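Local coordinates for protein aldehyde dehydrogenase (Bartonella henselae, PDB 3I44) that probably oxidises aldehydes to carboxylic acids with a nicotinamide cofactor as electron acceptor, as members of the aldehyde dehydrogenase family do, at residues I109-M113 with W171-M175; I46-T50 with G343-S347; I168-N172 with S197-P201; G114-D118 with G335-H341. The protein carries 1 engineered substitution. One frame throughout, in Å; residues are numbered along the deposited sequence.

Interaction 1 (I109-M113 with W171-M175); sequences ISMEM and WNWPM. With NA (sodium ion), chain B.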
# COMPACT_ATOMS: atom_id res chain seq x y z
N ILE A 109 -27.67 -17.25 2.08
CA ILE A 109 -27.46 -15.91 1.53
C ILE A 109 -28.78 -15.23 1.20
O ILE A 109 -28.99 -14.08 1.59
CB ILE A 109 -26.54 -15.93 0.30
CG1 ILE A 109 -25.11 -16.35 0.74
CG2 ILE A 109 -26.60 -14.55 -0.40
CD1 ILE A 109 -24.09 -16.58 -0.44
N SER A 110 -29.65 -15.95 0.49
CA SER A 110 -30.98 -15.43 0.14
C SER A 110 -31.72 -14.94 1.40
O SER A 110 -32.21 -13.80 1.46
CB SER A 110 -31.81 -16.53 -0.54
OG SER A 110 -33.01 -16.03 -1.05
N MET A 111 -31.76 -15.80 2.41
CA MET A 111 -32.45 -15.47 3.67
C MET A 111 -31.91 -14.25 4.40
O MET A 111 -32.68 -13.41 4.82
CB MET A 111 -32.41 -16.67 4.63
CG MET A 111 -32.99 -16.37 6.00
SD MET A 111 -33.18 -17.89 6.99
CE MET A 111 -31.57 -18.12 7.66
N GLU A 112 -30.58 -14.18 4.57
CA GLU A 112 -29.93 -13.14 5.40
C GLU A 112 -29.78 -11.78 4.71
O GLU A 112 -29.77 -10.75 5.40
CB GLU A 112 -28.55 -13.64 5.90
CG GLU A 112 -27.46 -13.65 4.82
CD GLU A 112 -26.08 -14.19 5.28
OE1 GLU A 112 -25.96 -14.60 6.43
OE2 GLU A 112 -25.10 -14.15 4.49
N MET A 113 -29.65 -11.74 3.37
CA MET A 113 -29.50 -10.46 2.69
C MET A 113 -30.45 -10.19 1.53
O MET A 113 -30.43 -9.12 0.93
CB MET A 113 -28.02 -10.17 2.33
CG MET A 113 -27.29 -11.23 1.53
SD MET A 113 -27.89 -11.22 -0.17
CE MET A 113 -27.53 -9.52 -0.70
N TRP A 171 -21.91 -7.40 3.45
CA TRP A 171 -23.15 -8.19 3.31
C TRP A 171 -23.67 -8.35 1.88
O TRP A 171 -24.60 -9.11 1.66
CB TRP A 171 -24.27 -7.52 4.15
CG TRP A 171 -24.35 -6.06 3.91
CD1 TRP A 171 -23.71 -5.08 4.61
CD2 TRP A 171 -25.02 -5.40 2.83
NE1 TRP A 171 -23.99 -3.86 4.07
CE2 TRP A 171 -24.79 -4.02 2.97
CE3 TRP A 171 -25.82 -5.85 1.78
CZ2 TRP A 171 -25.33 -3.09 2.11
CZ3 TRP A 171 -26.35 -4.94 0.92
CH2 TRP A 171 -26.10 -3.56 1.08
N ASN A 172 -23.15 -7.58 0.94
CA ASN A 172 -23.76 -7.48 -0.38
C ASN A 172 -23.41 -8.61 -1.35
O ASN A 172 -24.25 -8.98 -2.15
CB ASN A 172 -23.54 -6.11 -1.02
CG ASN A 172 -22.08 -5.80 -1.30
OD1 ASN A 172 -21.20 -6.11 -0.49
ND2 ASN A 172 -21.81 -5.15 -2.42
N TRP A 173 -22.18 -9.10 -1.31
CA TRP A 173 -21.77 -10.23 -2.12
C TRP A 173 -20.89 -11.10 -1.20
O TRP A 173 -19.67 -11.26 -1.41
CB TRP A 173 -20.99 -9.74 -3.34
CG TRP A 173 -21.83 -9.24 -4.47
CD1 TRP A 173 -22.08 -7.94 -4.80
CD2 TRP A 173 -22.46 -10.03 -5.46
NE1 TRP A 173 -22.87 -7.88 -5.93
CE2 TRP A 173 -23.12 -9.16 -6.34
CE3 TRP A 173 -22.54 -11.41 -5.68
CZ2 TRP A 173 -23.84 -9.62 -7.44
CZ3 TRP A 173 -23.27 -11.86 -6.77
CH2 TRP A 173 -23.91 -10.98 -7.63
N PRO A 174 -21.51 -11.65 -0.14
CA PRO A 174 -20.71 -12.19 0.98
C PRO A 174 -19.67 -13.27 0.62
O PRO A 174 -18.54 -13.17 1.06
CB PRO A 174 -21.77 -12.73 1.95
CG PRO A 174 -23.09 -12.70 1.20
CD PRO A 174 -22.96 -11.66 0.13
N MET A 175 -20.03 -14.30 -0.15
CA MET A 175 -19.10 -15.37 -0.48
C MET A 175 -18.10 -14.93 -1.53
O MET A 175 -16.97 -15.41 -1.51
CB MET A 175 -19.81 -16.64 -0.97
CG MET A 175 -20.15 -17.65 0.09
SD MET A 175 -18.84 -18.00 1.26
CE MET A 175 -19.35 -16.93 2.60
NA NA B . -29.77 -9.48 7.43
O HOH W 1 -30.45 -7.60 7.08
O HOH W 2 -29.74 -8.24 9.78
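Met113 reaches across to the chain at Trp171 and Asn172, and it does so with a folded side chain. Its CG sits between the backbone N and the carbonyl carbon (chi1 55°), and the bends that follow at chi2 and chi3 double the chain back, so that two of its carbons rather than its sulfur face the other segment. Met113 CG lies 3.4 Å from Trp171 O, and Met113 CE lies 3.6 Å from Asn172 O. The methionine thus covers two carbonyl oxygens with carbon: Trp171 O is buried here without a polar partner, whereas Asn172 O is bonded by Gln124 and Asn298. One turn earlier, Ile109 is extended (chi2 173°) and hands successive carbons to the start of the next helix, Ile109 CG1 standing 4.2 Å from Pro174 CG and Ile109 CD1 4.1 Å from Met175 CG. Glu112, straight beyond CG, runs past the proline in the opposite sense; its OE2 comes to 4.1 Å from Pro174 CG and is hydrogen-bonded to Ser203 OG. The backbone of Glu112 faces elsewhere, its O binding the sodium ion at 2.4 Å. The contact therefore sets the last turn of helix 102-113 against the loop leading into helix 174-188 and its first residues, with helix 117-141 touching both Ile109 and Pro174 and helix 202-213 packing on Ile109, Pro174 and Met175.

Interaction 2 (I46-T50 with G343-S347); sequences IDPST and GPVVS. With NA (sodium ion), chain B.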
# COMPACT_ATOMS: atom_id res chain seq x y z
N ILE A 46 -31.79 -10.05 10.60
CA ILE A 46 -33.09 -9.88 9.95
C ILE A 46 -33.10 -10.41 8.51
O ILE A 46 -32.15 -10.19 7.75
CB ILE A 46 -33.52 -8.38 9.96
CG1 ILE A 46 -33.64 -7.85 11.40
CG2 ILE A 46 -34.84 -8.16 9.21
CD1 ILE A 46 -34.50 -8.70 12.31
N ASP A 47 -34.15 -11.16 8.17
CA ASP A 47 -34.52 -11.52 6.81
C ASP A 47 -35.24 -10.33 6.19
O ASP A 47 -36.37 -10.04 6.60
CB ASP A 47 -35.45 -12.73 6.85
CG ASP A 47 -35.87 -13.20 5.46
OD1 ASP A 47 -35.90 -12.38 4.51
OD2 ASP A 47 -36.17 -14.42 5.33
N PRO A 48 -34.58 -9.61 5.22
CA PRO A 48 -35.12 -8.38 4.69
C PRO A 48 -36.36 -8.56 3.79
O PRO A 48 -36.98 -7.57 3.46
CB PRO A 48 -33.98 -7.84 3.86
CG PRO A 48 -33.33 -9.09 3.32
CD PRO A 48 -33.37 -10.02 4.50
N SER A 49 -36.66 -9.79 3.41
CA SER A 49 -37.82 -10.08 2.59
C SER A 49 -39.09 -10.03 3.46
O SER A 49 -40.18 -9.72 2.96
CB SER A 49 -37.66 -11.45 1.88
OG SER A 49 -36.70 -11.39 0.80
N THR A 50 -38.93 -10.29 4.77
CA THR A 50 -40.04 -10.33 5.74
C THR A 50 -39.96 -9.31 6.90
O THR A 50 -40.97 -9.05 7.54
CB THR A 50 -40.13 -11.71 6.41
OG1 THR A 50 -38.90 -11.99 7.08
CG2 THR A 50 -40.44 -12.81 5.38
N GLY A 343 -34.68 -8.59 -5.42
CA GLY A 343 -35.12 -8.81 -4.04
C GLY A 343 -35.22 -7.48 -3.31
O GLY A 343 -35.08 -6.40 -3.93
N PRO A 344 -35.45 -7.54 -1.98
CA PRO A 344 -35.36 -6.31 -1.21
C PRO A 344 -33.91 -5.84 -1.09
O PRO A 344 -32.96 -6.60 -1.41
CB PRO A 344 -35.88 -6.74 0.16
CG PRO A 344 -35.53 -8.13 0.26
CD PRO A 344 -35.69 -8.70 -1.11
N VAL A 345 -33.73 -4.59 -0.68
CA VAL A 345 -32.42 -4.18 -0.17
C VAL A 345 -32.25 -4.75 1.25
O VAL A 345 -33.20 -5.27 1.86
CB VAL A 345 -32.19 -2.66 -0.24
CG1 VAL A 345 -32.33 -2.17 -1.69
CG2 VAL A 345 -33.11 -1.90 0.74
N VAL A 346 -31.03 -4.71 1.75
CA VAL A 346 -30.64 -5.61 2.85
C VAL A 346 -31.22 -5.22 4.21
O VAL A 346 -31.45 -6.09 5.05
CB VAL A 346 -29.08 -5.71 3.00
CG1 VAL A 346 -28.48 -4.37 3.40
CG2 VAL A 346 -28.70 -6.81 4.03
N SER A 347 -31.42 -3.92 4.42
CA SER A 347 -31.80 -3.40 5.74
C SER A 347 -32.69 -2.17 5.71
O SER A 347 -32.82 -1.44 4.69
CB SER A 347 -30.55 -3.08 6.58
OG SER A 347 -29.95 -1.85 6.19
NA NA B . -29.77 -9.48 7.43
O HOH W 2 -29.74 -8.24 9.78
O HOH W 1 -30.45 -7.60 7.08
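Pro48 is pushed against the backbone of the 343-347 segment, and here the fit is close: Pro48 CB lies 3.3 Å from Val345 O and 3.3 Å from Val346 O, the ring carbon lodged against two successive carbonyl oxygens. Its other neighbour is a second proline. The side chains of Pro48 and Pro344 cross at about a right angle, CG to CG at 3.9 Å, while Ser49 OG lies 3.5 Å from Pro344 CD. The hydroxyl's polar partner is the backbone N of Gly335, and its touch on the proline is a plain packing contact. The bend that presents Pro48 and Ser49 is an Asx turn where the chain comes off strand 42-47, an outermost strand of its four-stranded sheet: Asp47 OD1 accepts from Ser49 N at 2.9 Å, nearly in line with the C-O bond. Toward Ile46 the two segments draw apart, and water and metal take over from carbon. Ile46 O binds the sodium ion at 2.5 Å. The N-H of the same residue donates to one of the ion's waters. A second sodium-bound water donates to Val346 O at 2.7 Å, so on this looser side the 343-347 segment reaches the ion through solvent, while Ile46 and Asp47 are partly exposed.

Interaction 3 (I168-N172 with S197-P201); sequences ITPWN and SEIAP. With NA (sodium ion), chain B.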
# COMPACT_ATOMS: atom_id res chain seq x y z
N ILE A 168 -12.07 -8.43 6.88
CA ILE A 168 -13.37 -7.84 7.20
C ILE A 168 -14.21 -7.74 5.95
O ILE A 168 -13.77 -7.17 4.95
CB ILE A 168 -13.26 -6.44 7.85
CG1 ILE A 168 -12.53 -6.53 9.19
CG2 ILE A 168 -14.66 -5.77 8.02
CD1 ILE A 168 -12.14 -5.16 9.78
N THR A 169 -15.39 -8.37 5.99
CA THR A 169 -16.18 -8.52 4.78
C THR A 169 -17.58 -7.94 4.98
O THR A 169 -18.07 -7.90 6.10
CB THR A 169 -16.30 -10.00 4.40
OG1 THR A 169 -16.78 -10.73 5.52
CG2 THR A 169 -14.94 -10.58 3.98
N PRO A 170 -18.25 -7.53 3.90
CA PRO A 170 -19.57 -6.92 4.00
C PRO A 170 -20.70 -7.93 3.68
O PRO A 170 -20.45 -9.15 3.64
CB PRO A 170 -19.47 -5.83 2.94
CG PRO A 170 -18.67 -6.47 1.86
CD PRO A 170 -17.77 -7.50 2.51
N TRP A 171 -21.91 -7.40 3.45
CA TRP A 171 -23.15 -8.19 3.31
C TRP A 171 -23.67 -8.35 1.88
O TRP A 171 -24.60 -9.11 1.66
CB TRP A 171 -24.27 -7.52 4.15
CG TRP A 171 -24.35 -6.06 3.91
CD1 TRP A 171 -23.71 -5.08 4.61
CD2 TRP A 171 -25.02 -5.40 2.83
NE1 TRP A 171 -23.99 -3.86 4.07
CE2 TRP A 171 -24.79 -4.02 2.97
CE3 TRP A 171 -25.82 -5.85 1.78
CZ2 TRP A 171 -25.33 -3.09 2.11
CZ3 TRP A 171 -26.35 -4.94 0.92
CH2 TRP A 171 -26.10 -3.56 1.08
N ASN A 172 -23.15 -7.58 0.94
CA ASN A 172 -23.76 -7.48 -0.38
C ASN A 172 -23.41 -8.61 -1.35
O ASN A 172 -24.25 -8.98 -2.15
CB ASN A 172 -23.54 -6.11 -1.02
CG ASN A 172 -22.08 -5.80 -1.30
OD1 ASN A 172 -21.20 -6.11 -0.49
ND2 ASN A 172 -21.81 -5.15 -2.42
N SER A 197 -19.90 -9.46 8.11
CA SER A 197 -20.89 -8.43 8.36
C SER A 197 -21.92 -8.93 9.36
O SER A 197 -22.41 -10.04 9.24
CB SER A 197 -21.56 -8.01 7.08
OG SER A 197 -22.67 -7.17 7.37
N GLU A 198 -22.23 -8.09 10.33
CA GLU A 198 -23.15 -8.49 11.39
C GLU A 198 -24.59 -8.51 10.88
O GLU A 198 -25.44 -9.17 11.48
CB GLU A 198 -23.00 -7.59 12.65
CG GLU A 198 -23.51 -6.16 12.50
CD GLU A 198 -22.50 -5.20 11.89
OE1 GLU A 198 -21.51 -5.61 11.23
OE2 GLU A 198 -22.73 -4.00 12.08
N ILE A 199 -24.88 -7.86 9.75
CA ILE A 199 -26.21 -7.99 9.17
C ILE A 199 -26.36 -9.14 8.18
O ILE A 199 -27.48 -9.43 7.77
CB ILE A 199 -26.75 -6.66 8.59
CG1 ILE A 199 -26.09 -6.30 7.29
CG2 ILE A 199 -26.59 -5.45 9.62
CD1 ILE A 199 -26.74 -5.07 6.61
N ALA A 200 -25.26 -9.82 7.81
CA ALA A 200 -25.33 -11.04 6.96
C ALA A 200 -24.17 -12.00 7.27
O ALA A 200 -23.32 -12.26 6.40
CB ALA A 200 -25.29 -10.64 5.46
N PRO A 201 -24.10 -12.49 8.52
CA PRO A 201 -22.95 -13.28 8.97
C PRO A 201 -23.09 -14.77 8.74
O PRO A 201 -22.10 -15.51 8.86
CB PRO A 201 -22.96 -13.03 10.48
CG PRO A 201 -24.39 -13.00 10.79
CD PRO A 201 -25.06 -12.29 9.61
NA NA B . -29.77 -9.48 7.43
O HOH W 3 -19.57 -11.04 5.40
O HOH W 1 -30.45 -7.60 7.08
O HOH W 2 -29.74 -8.24 9.78
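The side chain of Trp171 packs on three residues of the 197-201 segment: Ile199 over a ring face, Ser197 at the ring edge, Ala200 at CB. Ile199 runs alongside, pointing the same way, and lays its terminal methyl over the indole: Ile199 CD1 is 3.8 Å from the centroid of the five-membered ring of Trp171 and 17° off its normal, a CH-pi contact. Trp171's own neighbour Asn172 sets CB over the opposite face. At the edge, in the ring plane, Ser197 OG lies 3.6 Å from Trp171 CD1; with OG anti to the backbone N (chi1 170°), the same oxygen also receives a weak bond from Ile199 N. At the root of the side chain Trp171 CB meets Ala200 CB at 3.5 Å. Further back, a water joins the segments, donating to Pro170 O at 2.7 Å and accepting from Ser197 N, with Thr169 OG1 as its third partner. Ser197 to Ala200 form a type I turn, from which Ile199 O reaches the sodium ion at 2.3 Å. Both segments leave the C-terminal ends of neighbouring parallel strands, 156-168 and 191-195, which helix 174-188 connects: a beta-alpha-beta crossover, as in the Rossmann-like cofactor-binding domain of aldehyde dehydrogenases.

Interaction 4 (G114-D118 with G335-H341); sequences GAPID and GHQTGNH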
# COMPACT_ATOMS: atom_id res chain seq x y z
N GLY A 114 -31.31 -11.16 1.21
CA GLY A 114 -32.44 -10.94 0.32
C GLY A 114 -32.24 -11.33 -1.13
O GLY A 114 -33.16 -11.09 -1.94
N ALA A 115 -31.08 -11.90 -1.48
CA ALA A 115 -30.84 -12.29 -2.87
C ALA A 115 -31.89 -13.27 -3.37
O ALA A 115 -32.08 -14.32 -2.77
CB ALA A 115 -29.42 -12.87 -3.05
N PRO A 116 -32.59 -12.95 -4.48
CA PRO A 116 -33.50 -13.97 -5.01
C PRO A 116 -32.78 -15.30 -5.25
O PRO A 116 -31.68 -15.31 -5.78
CB PRO A 116 -34.00 -13.38 -6.32
CG PRO A 116 -33.89 -11.86 -6.10
CD PRO A 116 -32.65 -11.70 -5.25
N ILE A 117 -33.39 -16.39 -4.81
CA ILE A 117 -32.75 -17.69 -4.69
C ILE A 117 -32.05 -18.22 -5.96
O ILE A 117 -30.99 -18.84 -5.85
CB ILE A 117 -33.76 -18.74 -4.12
CG1 ILE A 117 -33.07 -20.06 -3.75
CG2 ILE A 117 -34.91 -18.97 -5.08
CD1 ILE A 117 -32.16 -19.98 -2.53
N ASP A 118 -32.60 -17.97 -7.15
CA ASP A 118 -31.90 -18.43 -8.35
C ASP A 118 -30.53 -17.77 -8.44
O ASP A 118 -29.51 -18.46 -8.60
CB ASP A 118 -32.69 -18.12 -9.63
CG ASP A 118 -33.96 -18.93 -9.75
OD1 ASP A 118 -34.11 -19.95 -9.04
OD2 ASP A 118 -34.82 -18.50 -10.58
N GLY A 335 -36.80 -12.96 -1.51
CA GLY A 335 -35.61 -13.77 -1.76
C GLY A 335 -35.95 -15.23 -1.99
O GLY A 335 -35.31 -15.89 -2.79
N HIS A 336 -36.97 -15.72 -1.28
CA HIS A 336 -37.29 -17.15 -1.28
C HIS A 336 -37.97 -17.61 -2.59
O HIS A 336 -37.96 -18.78 -2.88
CB HIS A 336 -38.12 -17.53 -0.04
CG HIS A 336 -39.49 -16.87 0.01
ND1 HIS A 336 -40.55 -17.29 -0.77
CD2 HIS A 336 -39.95 -15.83 0.75
CE1 HIS A 336 -41.60 -16.53 -0.52
NE2 HIS A 336 -41.27 -15.64 0.40
N GLN A 337 -38.53 -16.70 -3.38
CA GLN A 337 -39.15 -17.04 -4.67
C GLN A 337 -38.15 -17.21 -5.82
O GLN A 337 -37.26 -16.36 -6.00
CB GLN A 337 -40.10 -15.94 -5.14
CG GLN A 337 -41.52 -15.96 -4.59
CD GLN A 337 -42.37 -14.84 -5.23
OE1 GLN A 337 -41.98 -14.21 -6.23
NE2 GLN A 337 -43.53 -14.58 -4.62
N THR A 338 -38.37 -18.24 -6.64
CA THR A 338 -37.58 -18.46 -7.85
C THR A 338 -37.92 -17.39 -8.87
O THR A 338 -38.91 -16.66 -8.72
CB THR A 338 -37.83 -19.85 -8.45
OG1 THR A 338 -39.20 -19.97 -8.82
CG2 THR A 338 -37.49 -20.97 -7.44
N GLY A 339 -37.10 -17.26 -9.90
CA GLY A 339 -37.32 -16.22 -10.96
C GLY A 339 -36.30 -15.10 -10.94
O GLY A 339 -35.42 -15.06 -10.08
N ASN A 340 -36.42 -14.19 -11.90
CA ASN A 340 -35.45 -13.13 -12.09
C ASN A 340 -35.92 -11.73 -11.68
O ASN A 340 -35.46 -10.73 -12.21
CB ASN A 340 -35.03 -13.12 -13.56
CG ASN A 340 -36.16 -12.67 -14.46
OD1 ASN A 340 -37.31 -12.67 -14.05
ND2 ASN A 340 -35.83 -12.29 -15.70
N HIS A 341 -36.85 -11.65 -10.74
CA HIS A 341 -37.15 -10.38 -10.09
C HIS A 341 -35.89 -9.96 -9.27
O HIS A 341 -34.99 -10.78 -9.05
CB HIS A 341 -38.34 -10.60 -9.14
CG HIS A 341 -38.13 -11.69 -8.12
ND1 HIS A 341 -38.27 -13.03 -8.41
CD2 HIS A 341 -37.79 -11.63 -6.82
CE1 HIS A 341 -38.02 -13.74 -7.33
NE2 HIS A 341 -37.74 -12.91 -6.34
O HOH W 4 -34.94 -16.50 -7.75
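Asp118 takes the backbone of Gly339 in a short, fairly straight bond: Gly339 N donates to Asp118 OD2 at 2.7 Å with an angle of 158°. The donor stands well above the carboxylate plane, 52° out of it. The second direct bond joins backbone to backbone, Ile117 N giving its hydrogen to Gly335 O at 2.8 Å; it is more bent at the hydrogen (134°) but lies in the carbonyl plane. The same oxygen is approached by Pro116 CA in a C-H...O contact. Between these two bonds a water accepts from Asp118 N and donates to both Gln337 O and Gly339 O, stitching the helix start to the loop. Farther out the contact becomes packing, carbon against carbonyl oxygens and other carbons. Ile117 CG2 lies 3.6 Å from Gln337 O and 4.0 Å from Thr338 CG2. On the other flank Pro116 and His341 lie alongside with their side chains running opposite ways, Pro116 CG at 3.3 Å from His341 O and Pro116 CB at 3.8 Å from His341 NE2, a nitrogen that is itself bonded to Pro334 O. Pro116 holds the N-cap position of helix 117-141 and has no polar side chain to offer, so a loop carbonyl and a water meet the N-H groups of Ile117 and Asp118, while the positive helix end and the Gly339 N-H probably favour the charged form of the Asp118 carboxylate.

In the fold
From the N terminus, the end of strand 42-47 comes first; interaction 2 pairs it with the loop before helix 348-363, closing the longest loop, inside which the other three contacts lie. Helix 102-113 then enters interaction 1, and the turn after it enters interaction 4. These two cross, since 114-118 lies inside the loop closed by interaction 1 while its partner 335-341 lies beyond it. Interaction 3 closes a short loop over helix 174-188, nested within interaction 4, and shares Trp171 and Asn172 with interaction 1. The sodium ion links interactions 1, 2 and 3, while Ser49 bonding to Gly335 joins interactions 2 and 4. Together they tie the N-terminal sheet and helices to the crossover strands and the 335-347 loop.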